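Local coordinates for protein Tube (Drosophila melanogaster, PDB 1D2Z) that recruits the kinase Pelle to the plasma membrane through death domain pairing in Toll signalling, which establishes embryonic dorsoventral polarity, at residues B[48-54]-B[106-112]; B[63-67]-B[94-99]; B[18-22]-B[125-130]. All blocks are in the same frame, centred on the assembly; numbering follows the deposited sequence.

Contact 1: residues B[48-54]-B[106-112]; sequences CSGAGCL and TVGVLLQ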
ATOM      1  N   CYS B  48     -17.052  -4.006 -15.207  1.00 46.50           N
ATOM      2  CA  CYS B  48     -16.507  -3.444 -13.970  1.00 44.41           C
ATOM      3  C   CYS B  48     -15.160  -2.740 -14.137  1.00 43.11           C
ATOM      4  O   CYS B  48     -14.687  -2.089 -13.204  1.00 44.48           O
ATOM      5  CB  CYS B  48     -16.351  -4.543 -12.913  1.00 42.91           C
ATOM      6  SG  CYS B  48     -17.882  -5.186 -12.207  1.00 43.71           S
ATOM      7  N   SER B  49     -14.555  -2.860 -15.319  1.00 41.76           N
ATOM      8  CA  SER B  49     -13.241  -2.269 -15.594  1.00 39.24           C
ATOM      9  C   SER B  49     -13.157  -0.745 -15.658  1.00 39.82           C
ATOM     10  O   SER B  49     -12.150  -0.161 -15.240  1.00 39.43           O
ATOM     11  CB  SER B  49     -12.653  -2.854 -16.881  1.00 40.48           C
ATOM     12  OG  SER B  49     -12.418  -4.247 -16.762  1.00 37.17           O
ATOM     13  N   GLY B  50     -14.184  -0.107 -16.216  1.00 38.66           N
ATOM     14  CA  GLY B  50     -14.189   1.345 -16.323  1.00 39.37           C
ATOM     15  C   GLY B  50     -14.074   2.040 -14.977  1.00 40.64           C
ATOM     16  O   GLY B  50     -14.340   1.435 -13.940  1.00 40.32           O
ATOM     17  N   ALA B  51     -13.658   3.304 -14.986  1.00 41.95           N
ATOM     18  CA  ALA B  51     -13.515   4.076 -13.755  1.00 44.01           C
ATOM     19  C   ALA B  51     -14.866   4.222 -13.054  1.00 44.71           C
ATOM     20  O   ALA B  51     -15.855   4.634 -13.666  1.00 45.47           O
ATOM     21  CB  ALA B  51     -12.912   5.448 -14.055  1.00 44.93           C
ATOM     22  N   GLY B  52     -14.912   3.811 -11.788  1.00 43.92           N
ATOM     23  CA  GLY B  52     -16.138   3.892 -11.013  1.00 41.91           C
ATOM     24  C   GLY B  52     -17.194   2.892 -11.443  1.00 43.66           C
ATOM     25  O   GLY B  52     -18.368   3.030 -11.087  1.00 42.39           O
ATOM     26  N   CYS B  53     -16.782   1.887 -12.215  1.00 42.40           N
ATOM     27  CA  CYS B  53     -17.701   0.862 -12.691  1.00 44.08           C
ATOM     28  C   CYS B  53     -17.772  -0.353 -11.777  1.00 44.03           C
ATOM     29  O   CYS B  53     -18.653  -1.198 -11.940  1.00 46.95           O
ATOM     30  CB  CYS B  53     -17.342   0.424 -14.112  1.00 44.01           C
ATOM     31  SG  CYS B  53     -17.677   1.675 -15.369  1.00 46.18           S
ATOM     32  N   LEU B  54     -16.835  -0.462 -10.841  1.00 43.24           N
ATOM     33  CA  LEU B  54     -16.844  -1.589  -9.915  1.00 41.91           C
ATOM     34  C   LEU B  54     -17.444  -1.163  -8.580  1.00 41.41           C
ATOM     35  O   LEU B  54     -16.757  -0.592  -7.734  1.00 42.79           O
ATOM     36  CB  LEU B  54     -15.429  -2.157  -9.715  1.00 40.26           C
ATOM     37  CG  LEU B  54     -15.266  -3.590  -9.175  1.00 38.91           C
ATOM     38  CD1 LEU B  54     -13.805  -3.989  -9.242  1.00 38.34           C
ATOM     39  CD2 LEU B  54     -15.773  -3.728  -7.750  1.00 41.91           C
ATOM     40  N   THR B 106      -8.890  -7.790 -14.996  1.00 39.34           N
ATOM     41  CA  THR B 106      -8.257  -6.747 -15.792  1.00 35.62           C
ATOM     42  C   THR B 106      -7.573  -5.700 -14.915  1.00 35.49           C
ATOM     43  O   THR B 106      -7.768  -5.671 -13.698  1.00 33.12           O
ATOM     44  CB  THR B 106      -9.301  -6.023 -16.661  1.00 36.14           C
ATOM     45  OG1 THR B 106     -10.356  -5.536 -15.820  1.00 34.58           O
ATOM     46  CG2 THR B 106      -9.883  -6.969 -17.720  1.00 34.86           C
ATOM     47  N   VAL B 107      -6.797  -4.826 -15.555  1.00 33.89           N
ATOM     48  CA  VAL B 107      -6.084  -3.748 -14.880  1.00 33.54           C
ATOM     49  C   VAL B 107      -7.049  -2.786 -14.175  1.00 34.28           C
ATOM     50  O   VAL B 107      -6.737  -2.263 -13.101  1.00 33.18           O
ATOM     51  CB  VAL B 107      -5.216  -2.938 -15.881  1.00 36.43           C
ATOM     52  CG1 VAL B 107      -4.616  -1.710 -15.203  1.00 35.08           C
ATOM     53  CG2 VAL B 107      -4.100  -3.815 -16.449  1.00 37.78           C
ATOM     54  N   GLY B 108      -8.207  -2.550 -14.795  1.00 31.78           N
ATOM     55  CA  GLY B 108      -9.207  -1.651 -14.234  1.00 31.38           C
ATOM     56  C   GLY B 108      -9.841  -2.232 -12.983  1.00 32.48           C
ATOM     57  O   GLY B 108     -10.093  -1.510 -12.021  1.00 30.31           O
ATOM     58  N   VAL B 109     -10.114  -3.536 -13.007  1.00 32.31           N
ATOM     59  CA  VAL B 109     -10.687  -4.224 -11.859  1.00 33.42           C
ATOM     60  C   VAL B 109      -9.648  -4.270 -10.739  1.00 32.24           C
ATOM     61  O   VAL B 109      -9.978  -4.055  -9.576  1.00 32.73           O
ATOM     62  CB  VAL B 109     -11.158  -5.650 -12.231  1.00 34.11           C
ATOM     63  CG1 VAL B 109     -11.357  -6.495 -10.983  1.00 35.30           C
ATOM     64  CG2 VAL B 109     -12.463  -5.573 -13.012  1.00 37.05           C
ATOM     65  N   LEU B 110      -8.391  -4.517 -11.100  1.00 32.11           N
ATOM     66  CA  LEU B 110      -7.311  -4.565 -10.114  1.00 30.58           C
ATOM     67  C   LEU B 110      -7.168  -3.215  -9.413  1.00 29.91           C
ATOM     68  O   LEU B 110      -7.135  -3.151  -8.186  1.00 31.79           O
ATOM     69  CB  LEU B 110      -5.984  -4.941 -10.775  1.00 27.04           C
ATOM     70  CG  LEU B 110      -4.713  -4.686  -9.950  1.00 29.49           C
ATOM     71  CD1 LEU B 110      -4.638  -5.657  -8.779  1.00 25.63           C
ATOM     72  CD2 LEU B 110      -3.481  -4.819 -10.840  1.00 27.19           C
ATOM     73  N   LEU B 111      -7.118  -2.141 -10.199  1.00 29.96           N
ATOM     74  CA  LEU B 111      -6.970  -0.794  -9.654  1.00 30.79           C
ATOM     75  C   LEU B 111      -8.053  -0.460  -8.633  1.00 29.98           C
ATOM     76  O   LEU B 111      -7.750  -0.006  -7.535  1.00 31.10           O
ATOM     77  CB  LEU B 111      -6.968   0.255 -10.772  1.00 30.41           C
ATOM     78  CG  LEU B 111      -6.951   1.717 -10.299  1.00 32.27           C
ATOM     79  CD1 LEU B 111      -5.699   1.973  -9.480  1.00 31.86           C
ATOM     80  CD2 LEU B 111      -7.020   2.682 -11.483  1.00 32.48           C
ATOM     81  N   GLN B 112      -9.308  -0.706  -8.992  1.00 29.92           N
ATOM     82  CA  GLN B 112     -10.421  -0.416  -8.095  1.00 31.66           C
ATOM     83  C   GLN B 112     -10.405  -1.277  -6.831  1.00 30.52           C
ATOM     84  O   GLN B 112     -10.751  -0.795  -5.752  1.00 29.90           O
ATOM     85  CB  GLN B 112     -11.747  -0.529  -8.842  1.00 33.12           C
ATOM     86  CG  GLN B 112     -11.938   0.606  -9.829  1.00 34.75           C
ATOM     87  CD  GLN B 112     -13.150   0.422 -10.711  1.00 37.63           C
ATOM     88  OE1 GLN B 112     -14.228   0.942 -10.421  1.00 40.23           O
ATOM     89  NE2 GLN B 112     -12.976  -0.306 -11.808  1.00 35.51           N
TER
HETATM   90  O   HOH W   1     -14.930   2.112  -8.113  1.00 49.63           O
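T106 stands at the N-cap of helix 107-116. Its OG1 donates to S49 OG (2.6 Å) and accepts a weak capping bond from V109 N (3.5 Å), so one hydroxyl both caps the helix and ties it to the end of helix 45-49; S49 OG also bonds to the V45 carbonyl. V107, whose CA-to-CB bond points away from 48-54, packs on V126 of helix 120-130. At G108 the backbones come closest: its CA lies 4.3 Å from S49 CA and makes a CA-H...O contact with S49 O (3.4 Å). A CB here would clash with that oxygen, so the close approach depends on glycine. V109 supplies the apolar part, with CG2 4.0 Å from C48 CB and CG1 3.9 Å from L54 CD1. Q112, one helical turn further on, has the largest area covered by the other segment (100 Å²). Its NE2 donates to C48 O (2.8 Å) and, within its own helix, to G108 O (3.1 Å), while its OE1 accepts from L54 N (3.0 Å). This amide fits into the loop formed by the type II turn G50-C53, which is closed by C53 N to G50 O (3.0 Å). Water 1 donates to Q112 OE1 (2.7 Å) and to L54 O (3.3 Å). Directional bonds thus centre on the Q112 amide, which links both sides of the turn to helix 107-116, beside apolar L54-V109 packing.

Contact 2: residues B[63-67]-B[94-99]; sequences GFKYT and EWKTSG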
ATOM      1  N   GLY B  63     -20.731 -12.878  -3.001  1.00 51.15           N
ATOM      2  CA  GLY B  63     -19.670 -13.508  -2.230  1.00 49.18           C
ATOM      3  C   GLY B  63     -18.272 -13.216  -2.742  1.00 46.76           C
ATOM      4  O   GLY B  63     -18.099 -12.483  -3.714  1.00 45.64           O
ATOM      5  N   PHE B  64     -17.274 -13.793  -2.078  1.00 45.92           N
ATOM      6  CA  PHE B  64     -15.877 -13.607  -2.458  1.00 46.09           C
ATOM      7  C   PHE B  64     -15.341 -14.808  -3.221  1.00 46.94           C
ATOM      8  O   PHE B  64     -15.711 -15.946  -2.938  1.00 46.76           O
ATOM      9  CB  PHE B  64     -15.026 -13.344  -1.213  1.00 44.80           C
ATOM     10  CG  PHE B  64     -15.371 -12.059  -0.519  1.00 44.53           C
ATOM     11  CD1 PHE B  64     -14.899 -10.844  -1.006  1.00 42.89           C
ATOM     12  CD2 PHE B  64     -16.207 -12.057   0.595  1.00 44.56           C
ATOM     13  CE1 PHE B  64     -15.258  -9.645  -0.400  1.00 43.45           C
ATOM     14  CE2 PHE B  64     -16.572 -10.861   1.207  1.00 44.51           C
ATOM     15  CZ  PHE B  64     -16.096  -9.653   0.708  1.00 42.92           C
ATOM     16  N   LYS B  65     -14.466 -14.548  -4.190  1.00 46.74           N
ATOM     17  CA  LYS B  65     -13.877 -15.602  -5.008  1.00 49.02           C
ATOM     18  C   LYS B  65     -13.029 -16.591  -4.217  1.00 49.21           C
ATOM     19  O   LYS B  65     -13.196 -17.808  -4.341  1.00 50.15           O
ATOM     20  CB  LYS B  65     -13.037 -14.998  -6.137  1.00 49.68           C
ATOM     21  CG  LYS B  65     -12.317 -16.042  -6.977  1.00 53.81           C
ATOM     22  CD  LYS B  65     -12.343 -15.706  -8.457  1.00 54.74           C
ATOM     23  CE  LYS B  65     -11.951 -16.930  -9.278  1.00 58.38           C
ATOM     24  NZ  LYS B  65     -12.201 -16.753 -10.734  1.00 61.36           N
ATOM     25  N   TYR B  66     -12.116 -16.061  -3.413  1.00 49.51           N
ATOM     26  CA  TYR B  66     -11.223 -16.884  -2.612  1.00 49.37           C
ATOM     27  C   TYR B  66     -11.561 -16.827  -1.125  1.00 51.47           C
ATOM     28  O   TYR B  66     -12.226 -15.902  -0.661  1.00 50.92           O
ATOM     29  CB  TYR B  66      -9.779 -16.432  -2.821  1.00 46.83           C
ATOM     30  CG  TYR B  66      -9.313 -16.458  -4.259  1.00 46.28           C
ATOM     31  CD1 TYR B  66      -9.072 -17.666  -4.914  1.00 45.91           C
ATOM     32  CD2 TYR B  66      -9.087 -15.273  -4.960  1.00 44.20           C
ATOM     33  CE1 TYR B  66      -8.615 -17.694  -6.230  1.00 45.27           C
ATOM     34  CE2 TYR B  66      -8.630 -15.291  -6.277  1.00 43.86           C
ATOM     35  CZ  TYR B  66      -8.395 -16.505  -6.904  1.00 44.74           C
ATOM     36  OH  TYR B  66      -7.942 -16.533  -8.203  1.00 44.55           O
ATOM     37  N   THR B  67     -11.117 -17.842  -0.388  1.00 54.84           N
ATOM     38  CA  THR B  67     -11.337 -17.908   1.054  1.00 58.24           C
ATOM     39  C   THR B  67      -9.981 -17.851   1.746  1.00 60.56           C
ATOM     40  O   THR B  67      -8.938 -17.854   1.086  1.00 62.00           O
ATOM     41  CB  THR B  67     -12.019 -19.226   1.469  1.00 57.03           C
ATOM     42  OG1 THR B  67     -11.176 -20.328   1.114  1.00 56.87           O
ATOM     43  CG2 THR B  67     -13.365 -19.376   0.785  1.00 57.48           C
ATOM     44  N   GLU B  94      -2.178 -17.194 -10.230  1.00 38.60           N
ATOM     45  CA  GLU B  94      -3.391 -17.969 -10.023  1.00 41.63           C
ATOM     46  C   GLU B  94      -4.630 -17.167 -10.435  1.00 41.63           C
ATOM     47  O   GLU B  94      -5.508 -17.678 -11.125  1.00 42.90           O
ATOM     48  CB  GLU B  94      -3.497 -18.375  -8.547  1.00 43.78           C
ATOM     49  CG  GLU B  94      -4.748 -19.168  -8.179  1.00 50.65           C
ATOM     50  CD  GLU B  94      -4.763 -20.571  -8.769  1.00 55.16           C
ATOM     51  OE1 GLU B  94      -3.707 -21.245  -8.761  1.00 57.12           O
ATOM     52  OE2 GLU B  94      -5.840 -21.003  -9.230  1.00 58.17           O
ATOM     53  N   TRP B  95      -4.678 -15.900 -10.028  1.00 41.65           N
ATOM     54  CA  TRP B  95      -5.817 -15.031 -10.324  1.00 39.66           C
ATOM     55  C   TRP B  95      -5.974 -14.665 -11.804  1.00 38.52           C
ATOM     56  O   TRP B  95      -7.073 -14.748 -12.344  1.00 37.35           O
ATOM     57  CB  TRP B  95      -5.741 -13.758  -9.469  1.00 36.40           C
ATOM     58  CG  TRP B  95      -6.970 -12.880  -9.531  1.00 34.00           C
ATOM     59  CD1 TRP B  95      -8.259 -13.281  -9.749  1.00 34.47           C
ATOM     60  CD2 TRP B  95      -7.011 -11.450  -9.399  1.00 33.39           C
ATOM     61  NE1 TRP B  95      -9.099 -12.187  -9.771  1.00 35.30           N
ATOM     62  CE2 TRP B  95      -8.359 -11.054  -9.558  1.00 33.48           C
ATOM     63  CE3 TRP B  95      -6.038 -10.466  -9.165  1.00 32.00           C
ATOM     64  CZ2 TRP B  95      -8.760  -9.711  -9.495  1.00 35.88           C
ATOM     65  CZ3 TRP B  95      -6.435  -9.132  -9.103  1.00 33.59           C
ATOM     66  CH2 TRP B  95      -7.787  -8.767  -9.268  1.00 36.96           C
ATOM     67  N   LYS B  96      -4.873 -14.289 -12.452  1.00 40.26           N
ATOM     68  CA  LYS B  96      -4.881 -13.880 -13.861  1.00 41.44           C
ATOM     69  C   LYS B  96      -5.458 -14.898 -14.848  1.00 43.61           C
ATOM     70  O   LYS B  96      -6.009 -14.518 -15.883  1.00 44.27           O
ATOM     71  CB  LYS B  96      -3.468 -13.492 -14.309  1.00 41.12           C
ATOM     72  CG  LYS B  96      -2.537 -14.684 -14.496  1.00 42.25           C
ATOM     73  CD  LYS B  96      -1.117 -14.271 -14.791  1.00 39.99           C
ATOM     74  CE  LYS B  96      -0.264 -15.498 -15.075  1.00 38.46           C
ATOM     75  NZ  LYS B  96       1.171 -15.145 -15.176  1.00 38.79           N
ATOM     76  N   THR B  97      -5.318 -16.182 -14.534  1.00 44.05           N
ATOM     77  CA  THR B  97      -5.816 -17.247 -15.405  1.00 46.21           C
ATOM     78  C   THR B  97      -7.162 -17.780 -14.937  1.00 47.44           C
ATOM     79  O   THR B  97      -7.755 -18.640 -15.590  1.00 46.27           O
ATOM     80  CB  THR B  97      -4.832 -18.446 -15.458  1.00 44.50           C
ATOM     81  OG1 THR B  97      -4.767 -19.071 -14.170  1.00 44.71           O
ATOM     82  CG2 THR B  97      -3.438 -17.988 -15.862  1.00 44.57           C
ATOM     83  N   SER B  98      -7.634 -17.278 -13.799  1.00 51.01           N
ATOM     84  CA  SER B  98      -8.902 -17.728 -13.235  1.00 54.28           C
ATOM     85  C   SER B  98     -10.115 -17.270 -14.037  1.00 57.88           C
ATOM     86  O   SER B  98     -10.026 -16.361 -14.866  1.00 57.38           O
ATOM     87  CB  SER B  98      -9.036 -17.273 -11.779  1.00 54.93           C
ATOM     88  OG  SER B  98      -9.219 -15.874 -11.685  1.00 54.45           O
ATOM     89  N   GLY B  99     -11.251 -17.905 -13.768  1.00 61.88           N
ATOM     90  CA  GLY B  99     -12.476 -17.565 -14.464  1.00 67.97           C
ATOM     91  C   GLY B  99     -12.665 -18.326 -15.758  1.00 71.63           C
ATOM     92  O   GLY B  99     -11.910 -19.252 -16.057  1.00 71.08           O
TER
HETATM   93  O   HOH W   2     -11.515 -14.622 -12.464  1.00 48.97           O
HETATM   94  O   HOH W   3      -8.061 -19.136  -9.407  1.00 48.60           O
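This is a water-mediated, partly buried contact between a loop and a helix end: 63-67 links helices 56-59 and 68-80, and 94-99 carries the C-terminal end of helix 87-96 into the following loop. At its centre is an aromatic pair. The edge of Y66 is turned toward the face of the W95 five-membered ring in an offset edge-to-face pair, centroids 6.0 Å apart and planes at 79°, with Y66 CE2 4.0 Å from W95 CD1. Two waters complete the polar side. Water 2 accepts from K65 NZ (2.8 Å) and donates to S98 OG (2.7 Å), whose own proton goes back to W95 O (2.5 Å). Water 3 joins Y66 OH to E94 OE2, 2.9 Å from each. Behind the pair, W95 packs on L110 and L113 of helix 107-116 and on I39, which K65 also touches, so the loop before helix 68-80 lies against a tryptophan that is packed on helix 107-116 and on a second loop.

Contact 3: residues B[18-22]-B[125-130]; sequences DIYRL and FVALDF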
ATOM      1  N   ASP B  18       6.228  -6.358 -15.663  1.00 45.65           N
ATOM      2  CA  ASP B  18       5.410  -5.292 -15.098  1.00 44.76           C
ATOM      3  C   ASP B  18       4.620  -5.829 -13.907  1.00 42.23           C
ATOM      4  O   ASP B  18       4.524  -5.170 -12.869  1.00 41.57           O
ATOM      5  CB  ASP B  18       4.474  -4.695 -16.153  1.00 45.31           C
ATOM      6  CG  ASP B  18       5.178  -3.703 -17.059  1.00 47.56           C
ATOM      7  OD1 ASP B  18       6.111  -3.012 -16.590  1.00 46.91           O
ATOM      8  OD2 ASP B  18       4.790  -3.603 -18.240  1.00 47.96           O
ATOM      9  N   ILE B  19       4.074  -7.032 -14.062  1.00 39.93           N
ATOM     10  CA  ILE B  19       3.324  -7.673 -12.987  1.00 41.27           C
ATOM     11  C   ILE B  19       4.280  -7.917 -11.821  1.00 39.54           C
ATOM     12  O   ILE B  19       3.903  -7.759 -10.665  1.00 38.01           O
ATOM     13  CB  ILE B  19       2.719  -9.026 -13.430  1.00 42.51           C
ATOM     14  CG1 ILE B  19       1.582  -8.804 -14.433  1.00 43.87           C
ATOM     15  CG2 ILE B  19       2.199  -9.794 -12.220  1.00 42.56           C
ATOM     16  CD1 ILE B  19       0.401  -8.014 -13.878  1.00 43.90           C
ATOM     17  N   TYR B  20       5.530  -8.246 -12.140  1.00 38.57           N
ATOM     18  CA  TYR B  20       6.528  -8.509 -11.111  1.00 39.28           C
ATOM     19  C   TYR B  20       6.816  -7.279 -10.255  1.00 38.80           C
ATOM     20  O   TYR B  20       7.006  -7.397  -9.043  1.00 37.09           O
ATOM     21  CB  TYR B  20       7.828  -9.035 -11.723  1.00 42.05           C
ATOM     22  CG  TYR B  20       8.864  -9.408 -10.685  1.00 43.87           C
ATOM     23  CD1 TYR B  20       8.636 -10.460  -9.797  1.00 45.79           C
ATOM     24  CD2 TYR B  20      10.053  -8.689 -10.565  1.00 43.95           C
ATOM     25  CE1 TYR B  20       9.560 -10.784  -8.813  1.00 48.11           C
ATOM     26  CE2 TYR B  20      10.987  -9.005  -9.581  1.00 47.54           C
ATOM     27  CZ  TYR B  20      10.731 -10.055  -8.710  1.00 47.73           C
ATOM     28  OH  TYR B  20      11.637 -10.377  -7.728  1.00 51.62           O
ATOM     29  N   ARG B  21       6.885  -6.108 -10.887  1.00 37.47           N
ATOM     30  CA  ARG B  21       7.138  -4.877 -10.144  1.00 39.20           C
ATOM     31  C   ARG B  21       5.966  -4.623  -9.199  1.00 36.27           C
ATOM     32  O   ARG B  21       6.162  -4.248  -8.045  1.00 37.86           O
ATOM     33  CB  ARG B  21       7.370  -3.700 -11.095  1.00 42.16           C
ATOM     34  CG  ARG B  21       8.674  -3.830 -11.880  1.00 48.00           C
ATOM     35  CD  ARG B  21       9.064  -2.539 -12.570  1.00 51.23           C
ATOM     36  NE  ARG B  21       8.141  -2.193 -13.645  1.00 57.15           N
ATOM     37  CZ  ARG B  21       7.973  -0.964 -14.122  1.00 59.89           C
ATOM     38  NH1 ARG B  21       8.667   0.055 -13.619  1.00 60.44           N
ATOM     39  NH2 ARG B  21       7.114  -0.753 -15.110  1.00 58.69           N
ATOM     40  N   LEU B  22       4.754  -4.895  -9.680  1.00 34.15           N
ATOM     41  CA  LEU B  22       3.547  -4.745  -8.870  1.00 33.61           C
ATOM     42  C   LEU B  22       3.598  -5.743  -7.708  1.00 31.50           C
ATOM     43  O   LEU B  22       3.275  -5.401  -6.568  1.00 32.51           O
ATOM     44  CB  LEU B  22       2.296  -5.014  -9.716  1.00 31.82           C
ATOM     45  CG  LEU B  22       0.964  -5.156  -8.965  1.00 32.39           C
ATOM     46  CD1 LEU B  22       0.585  -3.847  -8.271  1.00 30.41           C
ATOM     47  CD2 LEU B  22      -0.116  -5.563  -9.938  1.00 35.00           C
ATOM     48  N   PHE B 125       0.944   2.924  -8.366  1.00 33.72           N
ATOM     49  CA  PHE B 125       1.819   2.310  -9.356  1.00 34.10           C
ATOM     50  C   PHE B 125       1.012   1.888 -10.583  1.00 33.22           C
ATOM     51  O   PHE B 125       1.415   2.145 -11.715  1.00 32.19           O
ATOM     52  CB  PHE B 125       2.532   1.095  -8.760  1.00 34.79           C
ATOM     53  CG  PHE B 125       3.340   0.316  -9.766  1.00 35.85           C
ATOM     54  CD1 PHE B 125       4.562   0.805 -10.225  1.00 38.87           C
ATOM     55  CD2 PHE B 125       2.870  -0.893 -10.268  1.00 36.09           C
ATOM     56  CE1 PHE B 125       5.305   0.097 -11.175  1.00 39.81           C
ATOM     57  CE2 PHE B 125       3.604  -1.607 -11.214  1.00 38.44           C
ATOM     58  CZ  PHE B 125       4.823  -1.110 -11.669  1.00 37.25           C
ATOM     59  N   VAL B 126      -0.120   1.233 -10.357  1.00 30.79           N
ATOM     60  CA  VAL B 126      -0.969   0.789 -11.456  1.00 31.77           C
ATOM     61  C   VAL B 126      -1.540   1.977 -12.234  1.00 34.41           C
ATOM     62  O   VAL B 126      -1.601   1.948 -13.465  1.00 33.34           O
ATOM     63  CB  VAL B 126      -2.117  -0.128 -10.953  1.00 31.39           C
ATOM     64  CG1 VAL B 126      -3.147  -0.361 -12.058  1.00 30.68           C
ATOM     65  CG2 VAL B 126      -1.542  -1.473 -10.474  1.00 29.16           C
ATOM     66  N   ALA B 127      -1.931   3.027 -11.518  1.00 33.77           N
ATOM     67  CA  ALA B 127      -2.495   4.213 -12.163  1.00 35.44           C
ATOM     68  C   ALA B 127      -1.472   4.929 -13.042  1.00 37.39           C
ATOM     69  O   ALA B 127      -1.731   5.202 -14.215  1.00 36.56           O
ATOM     70  CB  ALA B 127      -3.050   5.174 -11.119  1.00 32.09           C
ATOM     71  N   LEU B 128      -0.305   5.205 -12.475  1.00 39.00           N
ATOM     72  CA  LEU B 128       0.750   5.904 -13.196  1.00 41.09           C
ATOM     73  C   LEU B 128       1.442   5.062 -14.268  1.00 43.20           C
ATOM     74  O   LEU B 128       1.322   5.342 -15.464  1.00 44.22           O
ATOM     75  CB  LEU B 128       1.788   6.438 -12.209  1.00 38.76           C
ATOM     76  CG  LEU B 128       1.304   7.518 -11.241  1.00 40.10           C
ATOM     77  CD1 LEU B 128       2.338   7.761 -10.153  1.00 40.26           C
ATOM     78  CD2 LEU B 128       1.019   8.797 -12.015  1.00 44.24           C
ATOM     79  N   ASP B 129       2.130   4.013 -13.832  1.00 41.29           N
ATOM     80  CA  ASP B 129       2.882   3.140 -14.727  1.00 43.59           C
ATOM     81  C   ASP B 129       2.073   2.369 -15.775  1.00 43.34           C
ATOM     82  O   ASP B 129       2.468   2.314 -16.937  1.00 42.58           O
ATOM     83  CB  ASP B 129       3.736   2.169 -13.903  1.00 44.26           C
ATOM     84  CG  ASP B 129       4.822   1.499 -14.725  1.00 47.11           C
ATOM     85  OD1 ASP B 129       4.548   0.442 -15.333  1.00 47.54           O
ATOM     86  OD2 ASP B 129       5.954   2.026 -14.750  1.00 49.33           O
ATOM     87  N   PHE B 130       0.959   1.764 -15.370  1.00 43.36           N
ATOM     88  CA  PHE B 130       0.134   0.987 -16.298  1.00 42.60           C
ATOM     89  C   PHE B 130      -0.849   1.798 -17.144  1.00 43.40           C
ATOM     90  O   PHE B 130      -0.977   1.568 -18.349  1.00 43.82           O
ATOM     91  CB  PHE B 130      -0.673  -0.082 -15.550  1.00 39.51           C
ATOM     92  CG  PHE B 130       0.144  -1.221 -15.001  1.00 39.17           C
ATOM     93  CD1 PHE B 130       1.525  -1.131 -14.877  1.00 38.10           C
ATOM     94  CD2 PHE B 130      -0.489  -2.385 -14.576  1.00 39.11           C
ATOM     95  CE1 PHE B 130       2.263  -2.182 -14.337  1.00 36.90           C
ATOM     96  CE2 PHE B 130       0.240  -3.445 -14.032  1.00 39.73           C
ATOM     97  CZ  PHE B 130       1.618  -3.341 -13.913  1.00 39.15           C
TER
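Helices 16-27 and 120-130 run nearly antiparallel here: the axes of their segments make an angle of 151° and approach to 11.3 Å. L22 lies opposite F125 (CA atoms 7.3 Å apart) and D18 opposite F130 (8.3 Å). A wider pi-type turn at 126-130 marks the second segment. The wide spacing is filled by large side chains. F125 reaches across so that its CE2 lies 3.9 Å from L22 CB and its CZ 3.7 Å from R21 CB, with CZ also over one face of the R21 guanidinium. F130 brings its CE1 3.8 Å from D18 CB and presents its ring edge to the D18 carbonyl, CZ to O 3.6 Å. Deeper in, L22 CD1 meets V126 CG2 (3.9 Å), and both residues continue onto L110 of helix 107-116. Beside this apolar layer, on the more exposed side, R21 NH2 forms salt bridges with D129 OD1 across the interface (2.8 Å) and with D18 OD1 in its own helix (2.9 Å). K4 adds a further salt bridge to D129, and D18 OD2 is hydrogen-bonded to Y5, whose ring also meets F130 edge-to-face. The two carboxylates, OD1 to OD1 only 4.0 Å apart, would repel each other; R21 between them, together with K4 at D129, offsets this, so the ion network joins the helices of the bundle beside a hydrophobic, aromatic interior.

Along the chain the three contacts are nested: 2 within the span of 1, and 1 within that of 3, which joins helix 16-27 to helix 120-130. Helix 107-116 connects them. Its L110 packs on W95 of contact 2 (CD1 to CZ3, 3.9 Å) and on L22 of contact 3 (CD2 to CD2, 3.6 Å), while V107 meets V126 (CG1 to CG1, 3.7 Å). The centres of contacts 1 and 2 lie about 16 Å apart, those of 1 and 3 about 14 Å. Contacts 2 and 3 do not touch; their centres, about 20 Å apart, flank the chain's centre. Together they bind distant sequence into one death domain, the module through which Tube engages Pelle.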